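Local coordinates for ANGPTL4 C-terminal chain (Homo sapiens, PDB 6U73), which is the C-terminal fibrinogen-like domain of a secreted protein that mediates inactivation of lipoprotein lipase and so helps regulate triglyceride clearance from the blood, at residues A[89-94]-A[194-199]; A[44-49]-A[174-179]. All blocks are in the same frame, centred on the assembly; numbering follows the deposited sequence.

Contact 1 of 2, residues A[89-94]-A[194-199]; sequences LAVQLR and IFWKTW. With MYR (myristic acid), chain B.
Leu93 projects from strand 87-94 and meets two tryptophans. Leu93 CD1 sits over one face of the Trp196 indole, 4.1 Å from the centroid of the five-membered ring and 26° off the ring normal. This is a CH-pi contact. Val91 CG1 lies over the same face, 4.0 Å from Trp196 CZ3. Trp196 holds its CG anti to the backbone N (chi1 -176°), which carries the indole across to these two aliphatic side chains. Trp199 comes against the base of the leucine: Trp199 CZ3 lies 3.7 Å from Leu93 CB, and its CE3 also approaches the CD1 methyl. Trp199 N is hydrogen-bonded to Trp196 O, a short turn consistent with both indoles reaching one leucine. The last methyl of the myristic acid, C14, lies at the edge of the Trp196 ring and touches Leu89 CD2. Thr169 OG1 is hydrogen-bonded to the fatty acid. Lys197 NZ also reaches its carboxyl group, though the modelled bond is doubtfully short. The contact packs a tryptophan-rich turn on the large antiparallel sheet of the fibrinogen-like domain. There strand 87-94 pairs with strands 100-109 and 208-215. Trp196 packs on Leu103 and Phe105 of strand 100-109 and on Ser173 of strand 173-174, while Trp199 touches Glu101.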
ATOM      1  N   LEU A  89      -1.811   7.201  -6.543  1.00 36.15           N
ATOM      2  CA  LEU A  89      -1.828   5.937  -5.819  1.00 37.51           C
ATOM      3  C   LEU A  89      -3.187   5.299  -6.063  1.00 36.08           C
ATOM      4  O   LEU A  89      -4.209   5.839  -5.629  1.00 36.70           O
ATOM      5  CB  LEU A  89      -1.584   6.152  -4.326  1.00 26.89           C
ATOM      6  CG  LEU A  89      -1.688   4.898  -3.459  1.00 35.08           C
ATOM      7  CD1 LEU A  89      -0.715   3.837  -3.953  1.00 33.77           C
ATOM      8  CD2 LEU A  89      -1.429   5.207  -1.997  1.00 30.65           C
ATOM      9  N   ALA A  90      -3.206   4.167  -6.764  1.00 33.62           N
ATOM     10  CA  ALA A  90      -4.448   3.453  -7.041  1.00 31.97           C
ATOM     11  C   ALA A  90      -4.643   2.349  -6.008  1.00 37.86           C
ATOM     12  O   ALA A  90      -3.689   1.658  -5.630  1.00 31.41           O
ATOM     13  CB  ALA A  90      -4.446   2.869  -8.458  1.00 31.46           C
ATOM     14  N   VAL A  91      -5.875   2.216  -5.524  1.00 31.14           N
ATOM     15  CA  VAL A  91      -6.224   1.218  -4.525  1.00 27.55           C
ATOM     16  C   VAL A  91      -7.443   0.472  -5.041  1.00 38.63           C
ATOM     17  O   VAL A  91      -8.501   1.079  -5.246  1.00 38.44           O
ATOM     18  CB  VAL A  91      -6.512   1.840  -3.151  1.00 40.20           C
ATOM     19  CG1 VAL A  91      -7.052   0.777  -2.189  1.00 38.85           C
ATOM     20  CG2 VAL A  91      -5.257   2.535  -2.585  1.00 34.68           C
ATOM     21  N   GLN A  92      -7.290  -0.834  -5.270  1.00 31.14           N
ATOM     22  CA  GLN A  92      -8.342  -1.663  -5.836  1.00 31.05           C
ATOM     23  C   GLN A  92      -8.692  -2.771  -4.855  1.00 34.97           C
ATOM     24  O   GLN A  92      -7.810  -3.508  -4.405  1.00 40.32           O
ATOM     25  CB  GLN A  92      -7.899  -2.215  -7.196  1.00 29.41           C
ATOM     26  CG  GLN A  92      -7.401  -1.056  -8.080  1.00 38.74           C
ATOM     27  CD  GLN A  92      -7.029  -1.439  -9.503  1.00 39.04           C
ATOM     28  OE1 GLN A  92      -6.715  -2.583  -9.784  1.00 32.26           O
ATOM     29  NE2 GLN A  92      -7.040  -0.456 -10.402  1.00 36.47           N
ATOM     30  N   LEU A  93      -9.977  -2.869  -4.513  1.00 35.36           N
ATOM     31  CA  LEU A  93     -10.483  -3.808  -3.522  1.00 35.71           C
ATOM     32  C   LEU A  93     -11.529  -4.726  -4.139  1.00 42.41           C
ATOM     33  O   LEU A  93     -12.349  -4.288  -4.955  1.00 42.65           O
ATOM     34  CB  LEU A  93     -11.105  -3.069  -2.334  1.00 28.31           C
ATOM     35  CG  LEU A  93     -10.364  -1.813  -1.865  1.00 35.41           C
ATOM     36  CD1 LEU A  93     -11.273  -0.890  -1.049  1.00 31.24           C
ATOM     37  CD2 LEU A  93      -9.130  -2.189  -1.084  1.00 27.62           C
ATOM     38  N   ARG A  94     -11.520  -5.991  -3.727  1.00 37.61           N
ATOM     39  CA  ARG A  94     -12.518  -6.963  -4.155  1.00 36.21           C
ATOM     40  C   ARG A  94     -13.185  -7.563  -2.924  1.00 34.84           C
ATOM     41  O   ARG A  94     -12.500  -8.007  -2.000  1.00 34.99           O
ATOM     42  CB  ARG A  94     -11.883  -8.068  -5.017  1.00 35.69           C
ATOM     43  CG  ARG A  94     -12.821  -8.708  -6.050  1.00 44.68           C
ATOM     44  CD  ARG A  94     -12.165  -9.902  -6.776  1.00 44.58           C
ATOM     45  NE  ARG A  94     -11.039  -9.517  -7.630  1.00 63.99           N
ATOM     46  CZ  ARG A  94     -10.019 -10.319  -7.956  1.00 78.79           C
ATOM     47  NH1 ARG A  94      -9.963 -11.567  -7.489  1.00 56.85           N
ATOM     48  NH2 ARG A  94      -9.045  -9.870  -8.747  1.00 66.12           N
ATOM     49  N   ILE A 194      -7.867  -7.866   6.568  1.00 32.61           N
ATOM     50  CA  ILE A 194      -7.650  -6.987   5.427  1.00 34.08           C
ATOM     51  C   ILE A 194      -8.918  -6.153   5.250  1.00 39.81           C
ATOM     52  O   ILE A 194      -9.975  -6.673   4.863  1.00 33.97           O
ATOM     53  CB  ILE A 194      -7.329  -7.804   4.170  1.00 35.43           C
ATOM     54  CG1 ILE A 194      -6.130  -8.728   4.439  1.00 32.36           C
ATOM     55  CG2 ILE A 194      -7.116  -6.891   2.955  1.00 28.65           C
ATOM     56  CD1 ILE A 194      -5.938  -9.795   3.379  1.00 31.74           C
ATOM     57  N   PHE A 195      -8.838  -4.856   5.540  1.00 32.06           N
ATOM     58  CA  PHE A 195     -10.055  -4.067   5.623  1.00 34.05           C
ATOM     59  C   PHE A 195      -9.830  -2.669   5.070  1.00 31.99           C
ATOM     60  O   PHE A 195      -8.709  -2.160   5.029  1.00 34.79           O
ATOM     61  CB  PHE A 195     -10.584  -4.004   7.070  1.00 31.59           C
ATOM     62  CG  PHE A 195      -9.857  -3.027   7.965  1.00 34.78           C
ATOM     63  CD1 PHE A 195      -8.686  -3.392   8.616  1.00 37.74           C
ATOM     64  CD2 PHE A 195     -10.370  -1.757   8.190  1.00 32.60           C
ATOM     65  CE1 PHE A 195      -8.027  -2.492   9.464  1.00 34.39           C
ATOM     66  CE2 PHE A 195      -9.724  -0.852   9.030  1.00 27.98           C
ATOM     67  CZ  PHE A 195      -8.557  -1.218   9.673  1.00 32.46           C
ATOM     68  N   TRP A 196     -10.929  -2.063   4.635  1.00 32.67           N
ATOM     69  CA  TRP A 196     -10.979  -0.658   4.223  1.00 35.73           C
ATOM     70  C   TRP A 196     -12.334  -0.144   4.709  1.00 37.21           C
ATOM     71  O   TRP A 196     -13.361  -0.454   4.103  1.00 39.50           O
ATOM     72  CB  TRP A 196     -10.826  -0.535   2.715  1.00 30.46           C
ATOM     73  CG  TRP A 196     -10.765   0.854   2.218  1.00 36.14           C
ATOM     74  CD1 TRP A 196     -11.818   1.680   1.978  1.00 41.53           C
ATOM     75  CD2 TRP A 196      -9.584   1.600   1.890  1.00 40.02           C
ATOM     76  NE1 TRP A 196     -11.373   2.896   1.523  1.00 36.49           N
ATOM     77  CE2 TRP A 196     -10.005   2.874   1.457  1.00 37.15           C
ATOM     78  CE3 TRP A 196      -8.214   1.311   1.914  1.00 32.80           C
ATOM     79  CZ2 TRP A 196      -9.109   3.862   1.058  1.00 28.68           C
ATOM     80  CZ3 TRP A 196      -7.322   2.294   1.520  1.00 32.17           C
ATOM     81  CH2 TRP A 196      -7.777   3.559   1.098  1.00 31.44           C
ATOM     82  N   LYS A 197     -12.345   0.453   5.895  1.00 40.99           N
ATOM     83  CA  LYS A 197     -13.583   0.818   6.636  1.00 39.21           C
ATOM     84  C   LYS A 197     -14.701   1.455   5.812  1.00 41.48           C
ATOM     85  O   LYS A 197     -15.815   1.008   5.940  1.00 45.81           O
ATOM     86  CB  LYS A 197     -13.296   1.650   7.884  1.00 45.19           C
ATOM     87  CG  LYS A 197     -14.499   1.812   8.799  1.00 44.05           C
ATOM     88  CD  LYS A 197     -14.233   2.584  10.048  1.00 52.73           C
ATOM     89  CE  LYS A 197     -13.931   4.041   9.789  1.00 51.97           C
ATOM     90  NZ  LYS A 197     -13.320   4.682  10.970  1.00 56.45           N
ATOM     91  N   THR A 198     -14.406   2.457   5.003  1.00 39.96           N
ATOM     92  CA  THR A 198     -15.469   3.190   4.327  1.00 42.72           C
ATOM     93  C   THR A 198     -16.084   2.425   3.167  1.00 41.55           C
ATOM     94  O   THR A 198     -17.134   2.836   2.676  1.00 49.75           O
ATOM     95  CB  THR A 198     -14.967   4.546   3.830  1.00 39.72           C
ATOM     96  OG1 THR A 198     -13.946   4.353   2.849  1.00 47.39           O
ATOM     97  CG2 THR A 198     -14.411   5.341   4.979  1.00 34.25           C
ATOM     98  N   TRP A 199     -15.487   1.327   2.753  1.00 41.34           N
ATOM     99  CA  TRP A 199     -16.140   0.538   1.693  1.00 44.19           C
ATOM    100  C   TRP A 199     -17.063  -0.518   2.309  1.00 49.39           C
ATOM    101  O   TRP A 199     -18.238  -0.313   2.323  1.00 49.47           O
ATOM    102  CB  TRP A 199     -15.149  -0.049   0.685  1.00 39.04           C
ATOM    103  CG  TRP A 199     -15.838  -0.631  -0.506  1.00 39.35           C
ATOM    104  CD1 TRP A 199     -16.908  -0.105  -1.147  1.00 42.83           C
ATOM    105  CD2 TRP A 199     -15.562  -1.868  -1.174  1.00 33.73           C
ATOM    106  NE1 TRP A 199     -17.306  -0.910  -2.164  1.00 40.67           N
ATOM    107  CE2 TRP A 199     -16.503  -2.001  -2.205  1.00 42.37           C
ATOM    108  CE3 TRP A 199     -14.622  -2.877  -1.012  1.00 34.51           C
ATOM    109  CZ2 TRP A 199     -16.518  -3.081  -3.070  1.00 34.78           C
ATOM    110  CZ3 TRP A 199     -14.641  -3.955  -1.857  1.00 35.50           C
ATOM    111  CH2 TRP A 199     -15.574  -4.053  -2.872  1.00 42.85           C
TER
HETATM  112  C1  MYR B 501     -11.142   6.927  10.141  1.00 71.70           C
HETATM  113  O1  MYR B 501     -10.474   6.272  10.984  1.00 58.19           O
HETATM  114  O2  MYR B 501     -12.168   6.418   9.618  1.00 66.70           O
HETATM  115  C2  MYR B 501     -10.707   8.340   9.755  1.00 54.99           C
HETATM  116  C3  MYR B 501      -9.199   8.360   9.514  1.00 50.48           C
HETATM  117  C4  MYR B 501      -8.849   9.514   8.577  1.00 50.60           C
HETATM  118  C5  MYR B 501      -7.901   9.016   7.488  1.00 48.57           C
HETATM  119  C6  MYR B 501      -6.488   8.904   8.056  1.00 57.27           C
HETATM  120  C7  MYR B 501      -5.472   9.019   6.923  1.00 50.45           C
HETATM  121  C8  MYR B 501      -5.576   7.792   6.020  1.00 47.65           C
HETATM  122  C9  MYR B 501      -4.192   7.174   5.838  1.00 41.38           C
HETATM  123  C10 MYR B 501      -4.314   5.652   5.803  1.00 32.00           C
HETATM  124  C11 MYR B 501      -3.506   5.104   4.630  1.00 39.55           C
HETATM  125  C12 MYR B 501      -4.227   5.422   3.322  1.00 36.19           C
HETATM  126  C13 MYR B 501      -3.694   4.517   2.214  1.00 40.54           C
HETATM  127  C14 MYR B 501      -4.071   5.102   0.855  1.00 44.47           C

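Contact 2 of 2, residues A[44-49]-A[174-179]; sequences QRRHDG and NLNGQY
Gly177 O is gripped by both terminal nitrogens of Arg46. The bond from Arg46 NH2 to Gly177 O is 2.8 Å long. It lies in the guanidinium plane and runs nearly along the C=O axis. The second bond, from NH1, is unusually short, and its exact length is doubtful. Arg46 NH1 also donates to Leu175 O at 3.1 Å, again in the guanidinium plane but tilted 31° from the carbonyl plane. A bend at chi3 (89°) turns the guanidinium edge-on to these two carbonyls.

Gln44, on the same side of the strand, reaches Asn176. Gln44 NE2 donates to Asn176 OD1 at 2.7 Å, with the two amide planes 43° apart. NE2 also makes a weak bond to Leu175 O. The Gln44 OE1 is bonded to Thr209 OG1, which helps fix the rotation of the amide.

The carbonyls belong to a type I beta turn from Asn174 to Gly177 in the fibrinogen-like domain. An Asx turn supports it: Asn174 OD1 accepts from Asn176 N at 3.0 Å. Strand 38-46 of the large antiparallel sheet supplies Gln44 and Arg46. An alanine in place of Arg46 would probably leave Gly177 O without these donors and Leu175 O with only the weak bond from Gln44 across this contact, and so the turn less firmly held to the strand.

Beyond the strand end, Tyr179 lays one ring face against the backbone of Asp48 and Gly49. Gly49 CA stands 3.9 Å from the centroid of the Tyr179 ring, a CH-pi contact. Gly49 has a positive phi, and a CB there would clash with Tyr179 CD1. The tyrosine OH is bonded to Gln207 O. Glu70 OE2 accepts from the backbone N of His47, Asp48 and Gly49.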
ATOM      1  N   GLN A  44       1.575  -3.667  -4.364  1.00 24.19           N
ATOM      2  CA  GLN A  44       1.005  -4.654  -3.460  1.00 25.98           C
ATOM      3  C   GLN A  44      -0.090  -5.408  -4.207  1.00 32.72           C
ATOM      4  O   GLN A  44      -0.835  -4.813  -4.990  1.00 31.13           O
ATOM      5  CB  GLN A  44       0.433  -4.011  -2.208  1.00 23.26           C
ATOM      6  CG  GLN A  44       0.074  -4.988  -1.078  1.00 30.06           C
ATOM      7  CD  GLN A  44      -1.436  -5.172  -0.911  1.00 31.93           C
ATOM      8  OE1 GLN A  44      -2.184  -5.094  -1.874  1.00 30.42           O
ATOM      9  NE2 GLN A  44      -1.878  -5.415   0.319  1.00 31.45           N
ATOM     10  N   ARG A  45      -0.159  -6.718  -3.982  1.00 27.07           N
ATOM     11  CA  ARG A  45      -1.167  -7.576  -4.598  1.00 29.98           C
ATOM     12  C   ARG A  45      -1.503  -8.694  -3.620  1.00 35.37           C
ATOM     13  O   ARG A  45      -0.599  -9.346  -3.088  1.00 36.20           O
ATOM     14  CB  ARG A  45      -0.668  -8.157  -5.929  1.00 30.05           C
ATOM     15  CG  ARG A  45      -1.740  -8.906  -6.729  1.00 37.55           C
ATOM     16  CD  ARG A  45      -1.348  -9.062  -8.198  1.00 35.49           C
ATOM     17  NE  ARG A  45      -0.220  -9.984  -8.322  1.00 45.60           N
ATOM     18  CZ  ARG A  45       0.566 -10.088  -9.397  1.00 49.27           C
ATOM     19  NH1 ARG A  45       0.353  -9.325 -10.466  1.00 40.10           N
ATOM     20  NH2 ARG A  45       1.576 -10.950  -9.397  1.00 29.00           N
ATOM     21  N   ARG A  46      -2.787  -8.906  -3.372  1.00 31.99           N
ATOM     22  CA  ARG A  46      -3.258  -9.992  -2.484  1.00 33.97           C
ATOM     23  C   ARG A  46      -4.548 -10.632  -3.003  1.00 37.71           C
ATOM     24  O   ARG A  46      -5.440  -9.887  -3.361  1.00 36.08           O
ATOM     25  CB  ARG A  46      -3.529  -9.428  -1.091  1.00 33.33           C
ATOM     26  CG  ARG A  46      -2.258  -9.062  -0.352  1.00 35.22           C
ATOM     27  CD  ARG A  46      -2.376  -8.635   1.057  1.00 33.60           C
ATOM     28  NE  ARG A  46      -2.294  -9.833   1.837  1.00 36.93           N
ATOM     29  CZ  ARG A  46      -2.446  -9.841   3.130  1.00 37.16           C
ATOM     30  NH1 ARG A  46      -2.668  -8.706   3.750  1.00 33.00           N
ATOM     31  NH2 ARG A  46      -2.370 -10.966   3.800  1.00 32.27           N
ATOM     32  N   HIS A  47      -4.600 -11.962  -3.060  1.00 32.95           N
ATOM     33  CA  HIS A  47      -5.801 -12.639  -3.599  1.00 36.51           C
ATOM     34  C   HIS A  47      -6.094 -13.961  -2.880  1.00 39.10           C
ATOM     35  O   HIS A  47      -7.226 -14.349  -2.917  1.00 36.48           O
ATOM     36  CB  HIS A  47      -5.674 -12.749  -5.118  1.00 25.07           C
ATOM     37  CG  HIS A  47      -4.342 -13.247  -5.538  1.00 39.06           C
ATOM     38  ND1 HIS A  47      -3.456 -12.478  -6.226  1.00 40.52           N
ATOM     39  CD2 HIS A  47      -3.730 -14.421  -5.336  1.00 37.58           C
ATOM     40  CE1 HIS A  47      -2.366 -13.158  -6.445  1.00 40.63           C
ATOM     41  NE2 HIS A  47      -2.504 -14.339  -5.907  1.00 40.56           N
ATOM     42  N   ASP A  48      -5.142 -14.618  -2.233  1.00 32.28           N
ATOM     43  CA  ASP A  48      -5.476 -15.984  -1.764  1.00 37.00           C
ATOM     44  C   ASP A  48      -4.902 -16.300  -0.388  1.00 39.60           C
ATOM     45  O   ASP A  48      -5.212 -17.351   0.117  1.00 35.39           O
ATOM     46  CB  ASP A  48      -5.038 -17.027  -2.783  1.00 37.06           C
ATOM     47  CG  ASP A  48      -3.546 -17.082  -2.999  1.00 38.43           C
ATOM     48  OD1 ASP A  48      -2.828 -16.437  -2.267  1.00 40.45           O
ATOM     49  OD2 ASP A  48      -3.139 -17.791  -3.883  1.00 49.35           O
ATOM     50  N   GLY A  49      -4.078 -15.432   0.173  1.00 39.20           N
ATOM     51  CA  GLY A  49      -3.524 -15.711   1.479  1.00 36.57           C
ATOM     52  C   GLY A  49      -2.356 -16.664   1.482  1.00 36.17           C
ATOM     53  O   GLY A  49      -2.012 -17.197   2.542  1.00 36.26           O
ATOM     54  N   ASN A 174      -6.301  -1.377   6.464  1.00 34.55           N
ATOM     55  CA  ASN A 174      -5.126  -2.226   6.556  1.00 29.10           C
ATOM     56  C   ASN A 174      -5.221  -3.267   5.459  1.00 30.50           C
ATOM     57  O   ASN A 174      -5.844  -4.317   5.653  1.00 30.26           O
ATOM     58  CB  ASN A 174      -5.021  -2.915   7.910  1.00 30.05           C
ATOM     59  CG  ASN A 174      -3.726  -3.678   8.072  1.00 31.52           C
ATOM     60  OD1 ASN A 174      -2.869  -3.691   7.173  1.00 30.36           O
ATOM     61  ND2 ASN A 174      -3.569  -4.323   9.216  1.00 28.25           N
ATOM     62  N   LEU A 175      -4.639  -2.979   4.296  1.00 32.19           N
ATOM     63  CA  LEU A 175      -4.645  -3.959   3.220  1.00 28.29           C
ATOM     64  C   LEU A 175      -3.555  -5.013   3.394  1.00 29.41           C
ATOM     65  O   LEU A 175      -3.510  -5.972   2.620  1.00 31.51           O
ATOM     66  CB  LEU A 175      -4.504  -3.249   1.874  1.00 27.08           C
ATOM     67  CG  LEU A 175      -5.534  -2.151   1.577  1.00 29.45           C
ATOM     68  CD1 LEU A 175      -5.470  -1.721   0.115  1.00 29.15           C
ATOM     69  CD2 LEU A 175      -6.945  -2.602   1.935  1.00 33.03           C
ATOM     70  N   ASN A 176      -2.702  -4.869   4.409  1.00 29.37           N
ATOM     71  CA  ASN A 176      -1.625  -5.805   4.675  1.00 33.40           C
ATOM     72  C   ASN A 176      -1.905  -6.669   5.903  1.00 39.25           C
ATOM     73  O   ASN A 176      -0.995  -7.315   6.429  1.00 28.73           O
ATOM     74  CB  ASN A 176      -0.312  -5.036   4.816  1.00 29.56           C
ATOM     75  CG  ASN A 176       0.149  -4.448   3.482  1.00 32.00           C
ATOM     76  OD1 ASN A 176      -0.286  -4.902   2.428  1.00 25.84           O
ATOM     77  ND2 ASN A 176       1.027  -3.449   3.524  1.00 27.98           N
ATOM     78  N   GLY A 177      -3.150  -6.708   6.359  1.00 29.33           N
ATOM     79  CA  GLY A 177      -3.483  -7.524   7.501  1.00 34.77           C
ATOM     80  C   GLY A 177      -3.524  -9.006   7.155  1.00 34.92           C
ATOM     81  O   GLY A 177      -3.117  -9.462   6.084  1.00 31.97           O
ATOM     82  N   GLN A 178      -4.040  -9.770   8.110  1.00 38.36           N
ATOM     83  CA  GLN A 178      -4.109 -11.218   7.976  1.00 37.18           C
ATOM     84  C   GLN A 178      -5.218 -11.623   7.016  1.00 32.48           C
ATOM     85  O   GLN A 178      -6.320 -11.066   7.040  1.00 38.04           O
ATOM     86  CB  GLN A 178      -4.346 -11.862   9.341  1.00 40.53           C
ATOM     87  CG  GLN A 178      -4.083 -13.357   9.347  1.00 56.97           C
ATOM     88  CD  GLN A 178      -4.156 -13.947  10.738  1.00 55.91           C
ATOM     89  OE1 GLN A 178      -3.904 -13.259  11.736  1.00 47.40           O
ATOM     90  NE2 GLN A 178      -4.517 -15.228  10.816  1.00 53.88           N
ATOM     91  N   TYR A 179      -4.920 -12.604   6.169  1.00 31.80           N
ATOM     92  CA  TYR A 179      -5.876 -13.063   5.179  1.00 35.75           C
ATOM     93  C   TYR A 179      -6.859 -14.037   5.819  1.00 35.27           C
ATOM     94  O   TYR A 179      -6.454 -15.017   6.446  1.00 38.98           O
ATOM     95  CB  TYR A 179      -5.166 -13.727   3.992  1.00 32.60           C
ATOM     96  CG  TYR A 179      -6.082 -13.855   2.796  1.00 34.38           C
ATOM     97  CD1 TYR A 179      -6.980 -14.913   2.688  1.00 35.41           C
ATOM     98  CD2 TYR A 179      -6.088 -12.893   1.801  1.00 39.39           C
ATOM     99  CE1 TYR A 179      -7.840 -15.014   1.610  1.00 33.38           C
ATOM    100  CE2 TYR A 179      -6.946 -12.985   0.715  1.00 36.82           C
ATOM    101  CZ  TYR A 179      -7.825 -14.042   0.622  1.00 37.26           C
ATOM    102  OH  TYR A 179      -8.682 -14.118  -0.474  1.00 40.87           O
TER

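How the contacts relate
From the N terminus the segments come in the order 44-49, 89-94, 174-179 and 194-199. Contact 2 closes the loop that runs from 44-49 to 174-179. Contact 1 starts inside that loop and closes beyond it, so the two cross. Strands 38-46 and 87-94 both pair with strand 208-215 of the large sheet. The contacts join the turn after strand 173-174 and the turn after strand 195-196 to that sheet at two places. Their centres are 11 Å apart. The partner segments also meet directly. Asn174 N and Phe195 O lie 2.9 Å apart, a probable hydrogen bond between strands 173-174 and 195-196. Ile194 CD1 packs on Arg46 and Tyr179 of contact 2.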